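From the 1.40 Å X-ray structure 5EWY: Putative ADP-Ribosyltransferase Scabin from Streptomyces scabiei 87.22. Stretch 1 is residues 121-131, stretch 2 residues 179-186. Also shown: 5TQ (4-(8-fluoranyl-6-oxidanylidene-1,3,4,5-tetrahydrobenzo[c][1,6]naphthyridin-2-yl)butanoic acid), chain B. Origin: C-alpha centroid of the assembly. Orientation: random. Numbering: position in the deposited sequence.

Stretch 1, residues 121-131: DHDLYKTWYKS
Stretch 2 (179-186) DKKTRTEK

Stretch 1 folds as two turns around a short 3-10 segment. A type I turn from Asp121 to Leu124 closes with Leu124 N to Asp121 O at 3.1 Å; the 3-10 segment runs on through Thr127, with Lys126 N on Asp123 O at 3.0 Å and Thr127 N on Leu124 O at 2.9 Å. A type II turn then spans Trp128 to Ser131. Stretch 2 is a tight loop leading into a strand at 184-185: Asp179 N donates to Thr184 O at 2.8 Å, and Arg183 takes positive phi (55/49). The backbones come nearest at Lys126 and Arg183, CA to CA 5.2 Å, and again at Lys130 and Lys180, 6.5 Å, so the two stretches run antiparallel here.

A clear hydrogen bond across the contact ends on a backbone carbonyl. Lys126 (m, t, t, m) starts sideways, but its extended chain brings NZ to Arg183 O at 2.7 Å. The same NZ donates to Tyr125 OH at 3.1 Å and to a water at 2.9 Å, which in turn donates to Thr182 O at 3.0 Å; one ammonium thus ties the loop to its neighbour directly and through solvent.

Tyr125 (chi1 p, chi2 90°) points toward stretch 2 and is buried. Thr184 CA lies at the ring edge, 3.6 Å from Tyr125 OH, while Glu185 CG makes an off-centre CH-pi contact, 4.3 Å from the Tyr125 ring centroid. The m, t course of Glu185 then carries OE1 to 2.9 Å from His122 NE2, at the imidazole edge. His122 (t, chi2 -87°) also donates from its other nitrogen, ND1 to Asp123 OD1 at 2.8 Å.

Farther along, Tyr129 (m) packs CE1 on Arg183 CD at 3.9 Å, though Tyr129 is poorly ordered. Lys180 extends CE to 4.2 Å from Lys130 N.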

ATOM      1  N   ASP A 121      -7.788   4.547   3.364  1.00 15.81           N
ATOM      2  CA  ASP A 121      -9.233   4.613   3.117  1.00 14.97           C
ATOM      3  C   ASP A 121      -9.730   3.313   2.492  1.00 15.08           C
ATOM      4  O   ASP A 121      -9.470   3.036   1.301  1.00 14.99           O
ATOM      5  CB  ASP A 121      -9.495   5.798   2.186  1.00 14.64           C
ATOM      6  CG  ASP A 121     -10.953   6.018   1.891  1.00 18.68           C
ATOM      7  OD1 ASP A 121     -11.814   5.288   2.406  1.00 18.40           O
ATOM      8  OD2 ASP A 121     -11.230   6.970   1.101  1.00 23.16           O
ATOM      9  N   HIS A 122     -10.476   2.537   3.280  1.00 14.26           N
ATOM     10  CA  HIS A 122     -11.092   1.310   2.801  1.00 13.36           C
ATOM     11  C   HIS A 122     -11.861   1.506   1.503  1.00 14.25           C
ATOM     12  O   HIS A 122     -11.922   0.579   0.676  1.00 15.58           O
ATOM     13  CB  HIS A 122     -12.013   0.768   3.890  1.00 14.40           C
ATOM     14  CG  HIS A 122     -12.827  -0.404   3.439  1.00 15.82           C
ATOM     15  ND1 HIS A 122     -14.040  -0.267   2.802  1.00 16.19           N
ATOM     16  CD2 HIS A 122     -12.561  -1.734   3.456  1.00 17.84           C
ATOM     17  CE1 HIS A 122     -14.498  -1.456   2.467  1.00 17.57           C
ATOM     18  NE2 HIS A 122     -13.623  -2.368   2.851  1.00 19.98           N
ATOM     19  N   ASP A 123     -12.498   2.655   1.347  1.00 15.96           N
ATOM     20  CA  ASP A 123     -13.426   2.919   0.244  1.00 15.24           C
ATOM     21  C   ASP A 123     -12.788   3.554  -0.992  1.00 15.51           C
ATOM     22  O   ASP A 123     -13.513   3.882  -1.934  1.00 17.43           O
ATOM     23  CB  ASP A 123     -14.571   3.812   0.722  1.00 14.93           C
ATOM     24  CG  ASP A 123     -15.399   3.164   1.780  1.00 18.77           C
ATOM     25  OD1 ASP A 123     -15.520   1.930   1.803  1.00 18.44           O
ATOM     26  OD2 ASP A 123     -15.907   3.924   2.610  1.00 30.40           O
ATOM     27  N   LEU A 124     -11.474   3.754  -1.010  1.00 14.54           N
ATOM     28  CA  LEU A 124     -10.894   4.442  -2.151  1.00 13.48           C
ATOM     29  C   LEU A 124     -11.081   3.629  -3.419  1.00 14.90           C
ATOM     30  O   LEU A 124     -11.070   4.188  -4.526  1.00 15.43           O
ATOM     31  CB  LEU A 124      -9.412   4.740  -1.892  1.00 14.40           C
ATOM     32  CG  LEU A 124      -8.800   5.731  -2.919  1.00 15.32           C
ATOM     33  CD1 LEU A 124      -9.350   7.096  -2.673  1.00 19.68           C
ATOM     34  CD2 LEU A 124      -7.318   5.749  -2.742  1.00 16.05           C
ATOM     35  N   TYR A 125     -11.257   2.326  -3.301  1.00 14.14           N
ATOM     36  CA  TYR A 125     -11.497   1.479  -4.466  1.00 17.91           C
ATOM     37  C   TYR A 125     -12.664   1.985  -5.302  1.00 17.47           C
ATOM     38  O   TYR A 125     -12.694   1.760  -6.520  1.00 18.96           O
ATOM     39  CB  TYR A 125     -11.746   0.016  -4.033  1.00 17.68           C
ATOM     40  CG  TYR A 125     -13.107  -0.241  -3.429  1.00 16.67           C
ATOM     41  CD1 TYR A 125     -14.192  -0.605  -4.206  1.00 18.80           C
ATOM     42  CD2 TYR A 125     -13.298  -0.151  -2.056  1.00 16.27           C
ATOM     43  CE1 TYR A 125     -15.427  -0.820  -3.642  1.00 17.86           C
ATOM     44  CE2 TYR A 125     -14.531  -0.368  -1.488  1.00 17.50           C
ATOM     45  CZ  TYR A 125     -15.587  -0.728  -2.278  1.00 17.15           C
ATOM     46  OH  TYR A 125     -16.853  -0.921  -1.787  1.00 18.36           O
ATOM     47  N   LYS A 126     -13.623   2.685  -4.687  1.00 17.06           N
ATOM     48  CA  LYS A 126     -14.785   3.183  -5.414  1.00 18.32           C
ATOM     49  C   LYS A 126     -14.406   4.245  -6.434  1.00 19.30           C
ATOM     50  O   LYS A 126     -15.205   4.518  -7.339  1.00 22.64           O
ATOM     51  CB  LYS A 126     -15.814   3.747  -4.429  1.00 18.52           C
ATOM     52  CG  LYS A 126     -16.361   2.711  -3.451  1.00 18.86           C
ATOM     53  CD  LYS A 126     -17.388   3.330  -2.537  1.00 19.98           C
ATOM     54  CE  LYS A 126     -17.961   2.280  -1.582  1.00 22.99           C
ATOM     55  NZ  LYS A 126     -18.897   1.375  -2.283  1.00 23.19           N
ATOM     56  N   THR A 127     -13.223   4.858  -6.297  1.00 19.21           N
ATOM     57  CA  THR A 127     -12.779   5.872  -7.245  1.00 18.94           C
ATOM     58  C   THR A 127     -11.960   5.299  -8.379  1.00 20.97           C
ATOM     59  O   THR A 127     -11.695   6.032  -9.336  1.00 26.26           O
ATOM     60  CB  THR A 127     -11.934   6.953  -6.553  1.00 22.02           C
ATOM     61  OG1 THR A 127     -10.633   6.454  -6.206  1.00 22.75           O
ATOM     62  CG2 THR A 127     -12.627   7.511  -5.349  1.00 25.62           C
ATOM     63  N   TRP A 128     -11.514   4.054  -8.266  1.00 29.70           N
ATOM     64  CA  TRP A 128     -10.631   3.443  -9.248  1.00 37.28           C
ATOM     65  C   TRP A 128     -11.486   2.585 -10.168  1.00 53.70           C
ATOM     66  O   TRP A 128     -11.892   1.479  -9.799  1.00 58.57           O
ATOM     67  CB  TRP A 128      -9.571   2.601  -8.551  1.00 33.14           C
ATOM     68  CG  TRP A 128      -8.547   3.405  -7.838  1.00 25.21           C
ATOM     69  CD1 TRP A 128      -8.421   3.579  -6.491  1.00 25.04           C
ATOM     70  CD2 TRP A 128      -7.494   4.154  -8.434  1.00 26.00           C
ATOM     71  NE1 TRP A 128      -7.350   4.396  -6.217  1.00 30.09           N
ATOM     72  CE2 TRP A 128      -6.758   4.754  -7.396  1.00 34.48           C
ATOM     73  CE3 TRP A 128      -7.094   4.369  -9.755  1.00 30.52           C
ATOM     74  CZ2 TRP A 128      -5.656   5.563  -7.641  1.00 35.57           C
ATOM     75  CZ3 TRP A 128      -5.996   5.168  -9.992  1.00 44.27           C
ATOM     76  CH2 TRP A 128      -5.287   5.745  -8.944  1.00 43.42           C
ATOM     77  N   TYR A 129     -11.753   3.091 -11.358  1.00 58.36           N
ATOM     78  CA  TYR A 129     -12.610   2.375 -12.284  1.00 76.59           C
ATOM     79  C   TYR A 129     -11.833   1.245 -12.949  1.00 45.35           C
ATOM     80  O   TYR A 129     -10.627   1.352 -13.200  1.00 42.23           O
ATOM     81  CB  TYR A 129     -13.217   3.357 -13.283  1.00106.42           C
ATOM     82  CG  TYR A 129     -14.080   4.378 -12.565  1.00112.56           C
ATOM     83  CD1 TYR A 129     -15.395   4.086 -12.224  1.00106.88           C
ATOM     84  CD2 TYR A 129     -13.565   5.614 -12.185  1.00112.52           C
ATOM     85  CE1 TYR A 129     -16.181   5.002 -11.550  1.00 99.49           C
ATOM     86  CE2 TYR A 129     -14.345   6.539 -11.511  1.00103.41           C
ATOM     87  CZ  TYR A 129     -15.653   6.228 -11.195  1.00 93.92           C
ATOM     88  OH  TYR A 129     -16.434   7.142 -10.526  1.00 77.71           O
ATOM     89  N   LYS A 130     -12.513   0.123 -13.145  1.00 37.26           N
ATOM     90  CA  LYS A 130     -11.885  -1.111 -13.602  1.00 51.00           C
ATOM     91  C   LYS A 130     -10.849  -1.634 -12.606  1.00 39.69           C
ATOM     92  O   LYS A 130      -9.982  -2.425 -12.979  1.00 49.94           O
ATOM     93  N   SER A 131     -10.807  -1.248 -11.368  1.00 46.18           N
ATOM     94  CA  SER A 131      -9.801  -1.916 -10.543  1.00 45.00           C
ATOM     95  C   SER A 131     -10.682  -2.997  -9.963  1.00 40.00           C
ATOM     96  O   SER A 131     -11.596  -2.719  -9.284  1.00 41.75           O
ATOM     97  CB  SER A 131      -9.149  -1.052  -9.464  1.00 45.10           C
ATOM     98  OG  SER A 131      -7.844  -1.497  -9.081  1.00 31.02           O
ATOM     99  N   ASP A 179     -17.512  -5.273  -7.614  1.00 21.09           N
ATOM    100  CA  ASP A 179     -18.514  -5.236  -8.665  1.00 24.84           C
ATOM    101  C   ASP A 179     -18.416  -3.896  -9.360  1.00 23.88           C
ATOM    102  O   ASP A 179     -18.675  -2.857  -8.751  1.00 25.10           O
ATOM    103  CB  ASP A 179     -19.909  -5.390  -8.086  1.00 23.52           C
ATOM    104  CG  ASP A 179     -20.967  -5.321  -9.167  1.00 34.49           C
ATOM    105  OD1 ASP A 179     -20.899  -6.111 -10.130  1.00 35.84           O
ATOM    106  OD2 ASP A 179     -21.805  -4.410  -9.111  1.00 32.91           O
ATOM    107  N   LYS A 180     -18.108  -3.918 -10.650  1.00 26.22           N
ATOM    108  CA  LYS A 180     -17.805  -2.677 -11.359  1.00 29.37           C
ATOM    109  C   LYS A 180     -19.019  -1.754 -11.447  1.00 28.22           C
ATOM    110  O   LYS A 180     -18.886  -0.535 -11.272  1.00 33.07           O
ATOM    111  CB  LYS A 180     -17.268  -2.991 -12.752  1.00 39.59           C
ATOM    112  CG  LYS A 180     -16.695  -1.784 -13.449  1.00 63.21           C
ATOM    113  CD  LYS A 180     -16.285  -2.103 -14.871  1.00 89.10           C
ATOM    114  CE  LYS A 180     -15.824  -0.847 -15.586  1.00109.40           C
ATOM    115  NZ  LYS A 180     -16.905   0.172 -15.686  1.00120.40           N
ATOM    116  N   LYS A 181     -20.208  -2.307 -11.674  1.00 27.70           N
ATOM    117  CA  LYS A 181     -21.355  -1.454 -11.969  1.00 33.38           C
ATOM    118  C   LYS A 181     -21.853  -0.705 -10.740  1.00 26.73           C
ATOM    119  O   LYS A 181     -22.363   0.415 -10.872  1.00 29.16           O
ATOM    120  CB  LYS A 181     -22.484  -2.260 -12.614  1.00 48.83           C
ATOM    121  CG  LYS A 181     -22.464  -2.230 -14.141  1.00 76.86           C
ATOM    122  CD  LYS A 181     -23.759  -2.776 -14.739  1.00 93.17           C
ATOM    123  CE  LYS A 181     -23.787  -2.623 -16.252  1.00102.90           C
ATOM    124  NZ  LYS A 181     -22.667  -3.342 -16.913  1.00109.48           N
ATOM    125  N   THR A 182     -21.719  -1.287  -9.548  1.00 25.75           N
ATOM    126  CA  THR A 182     -22.144  -0.626  -8.326  1.00 26.34           C
ATOM    127  C   THR A 182     -20.979  -0.108  -7.500  1.00 25.50           C
ATOM    128  O   THR A 182     -21.210   0.585  -6.505  1.00 24.60           O
ATOM    129  CB  THR A 182     -22.977  -1.588  -7.465  1.00 26.18           C
ATOM    130  OG1 THR A 182     -22.201  -2.744  -7.163  1.00 26.15           O
ATOM    131  CG2 THR A 182     -24.261  -2.002  -8.194  1.00 26.06           C
ATOM    132  N   ARG A 183     -19.740  -0.426  -7.868  1.00 21.62           N
ATOM    133  CA  ARG A 183     -18.571  -0.020  -7.079  1.00 21.80           C
ATOM    134  C   ARG A 183     -18.699  -0.492  -5.631  1.00 18.86           C
ATOM    135  O   ARG A 183     -18.463   0.261  -4.690  1.00 21.29           O
ATOM    136  CB  ARG A 183     -18.371   1.498  -7.136  1.00 25.43           C
ATOM    137  CG  ARG A 183     -18.196   2.040  -8.554  1.00 27.02           C
ATOM    138  CD  ARG A 183     -18.377   3.549  -8.631  1.00 31.42           C
ATOM    139  NE  ARG A 183     -19.634   4.022  -8.050  1.00 31.54           N
ATOM    140  CZ  ARG A 183     -20.827   3.912  -8.617  1.00 35.45           C
ATOM    141  NH1 ARG A 183     -20.965   3.357  -9.820  1.00 38.84           N
ATOM    142  NH2 ARG A 183     -21.898   4.368  -7.974  1.00 45.60           N
ATOM    143  N   THR A 184     -19.032  -1.763  -5.457  1.00 17.88           N
ATOM    144  CA  THR A 184     -19.159  -2.348  -4.130  1.00 17.01           C
ATOM    145  C   THR A 184     -18.356  -3.632  -4.074  1.00 20.16           C
ATOM    146  O   THR A 184     -18.087  -4.267  -5.085  1.00 22.73           O
ATOM    147  CB  THR A 184     -20.628  -2.651  -3.815  1.00 19.76           C
ATOM    148  OG1 THR A 184     -21.149  -3.553  -4.794  1.00 23.72           O
ATOM    149  CG2 THR A 184     -21.453  -1.391  -3.724  1.00 21.73           C
ATOM    150  N   GLU A 185     -17.979  -4.044  -2.874  1.00 17.56           N
ATOM    151  CA  GLU A 185     -17.258  -5.300  -2.720  1.00 18.32           C
ATOM    152  C   GLU A 185     -18.219  -6.480  -2.759  1.00 20.22           C
ATOM    153  O   GLU A 185     -19.322  -6.418  -2.204  1.00 21.16           O
ATOM    154  CB  GLU A 185     -16.467  -5.328  -1.406  1.00 16.11           C
ATOM    155  CG  GLU A 185     -15.315  -4.376  -1.383  1.00 16.69           C
ATOM    156  CD  GLU A 185     -14.603  -4.307  -0.036  1.00 17.97           C
ATOM    157  OE1 GLU A 185     -15.242  -3.977   0.995  1.00 19.52           O
ATOM    158  OE2 GLU A 185     -13.378  -4.576  -0.032  1.00 17.49           O
ATOM    159  N   LYS A 186     -17.788  -7.555  -3.420  1.00 19.47           N
ATOM    160  CA  LYS A 186     -18.537  -8.806  -3.486  1.00 22.28           C
ATOM    161  C   LYS A 186     -18.052  -9.656  -2.319  1.00 21.33           C
ATOM    162  O   LYS A 186     -17.128 -10.457  -2.434  1.00 20.08           O
ATOM    163  CB  LYS A 186     -18.344  -9.489  -4.827  1.00 25.61           C
ATOM    164  CG  LYS A 186     -18.782  -8.612  -6.001  1.00 26.31           C
ATOM    165  CD  LYS A 186     -18.820  -9.381  -7.311  1.00 30.96           C
ATOM    166  CE  LYS A 186     -17.443  -9.797  -7.769  1.00 50.66           C
ATOM    167  NZ  LYS A 186     -17.483 -10.434  -9.121  1.00 63.38           N
TER
HETATM  168  N12 5TQ B 301      -2.393   3.088  -9.365  1.00 27.46           N
HETATM  169  C13 5TQ B 301      -3.005   1.907  -9.456  1.00 35.37           C
HETATM  170  C15 5TQ B 301      -1.697   3.667 -10.559  1.00 29.38           C
HETATM  171  C17 5TQ B 301       0.355   2.290 -11.158  1.00 39.96           C
HETATM  172  C01 5TQ B 301      -4.047   4.239  -3.560  1.00 19.58           C
HETATM  173  C02 5TQ B 301      -3.480   5.500  -3.430  1.00 19.63           C
HETATM  174  C03 5TQ B 301      -2.797   6.089  -4.488  1.00 21.12           C
HETATM  175  C04 5TQ B 301      -2.661   5.399  -5.686  1.00 22.44           C
HETATM  176  C05 5TQ B 301      -3.245   4.128  -5.852  1.00 20.36           C
HETATM  177  C06 5TQ B 301      -3.925   3.550  -4.767  1.00 19.35           C
HETATM  178  C07 5TQ B 301      -4.547   2.241  -4.926  1.00 19.41           C
HETATM  179  C08 5TQ B 301      -3.125   3.390  -7.087  1.00 20.85           C
HETATM  180  C09 5TQ B 301      -3.750   2.112  -7.147  1.00 23.81           C
HETATM  181  N10 5TQ B 301      -4.408   1.577  -6.089  1.00 18.61           N
HETATM  182  C11 5TQ B 301      -2.474   3.841  -8.244  1.00 25.78           C
HETATM  183  C14 5TQ B 301      -3.639   1.364  -8.387  1.00 22.58           C
HETATM  184  C16 5TQ B 301      -1.063   2.678 -11.527  1.00 39.05           C
HETATM  185  C18 5TQ B 301       0.372   1.138 -10.173  1.00 44.55           C
HETATM  186  O19 5TQ B 301      -5.174   1.709  -3.973  1.00 17.62           O
HETATM  187  F20 5TQ B 301      -3.609   6.155  -2.276  1.00 21.50           F
HETATM  188  O21 5TQ B 301       1.171   0.183 -10.361  1.00 32.28           O
HETATM  189  O22 5TQ B 301      -0.402   1.150  -9.200  1.00 26.11           O
HETATM  190  O   HOH W   1     -20.716   2.484  -4.189  1.00 33.73           O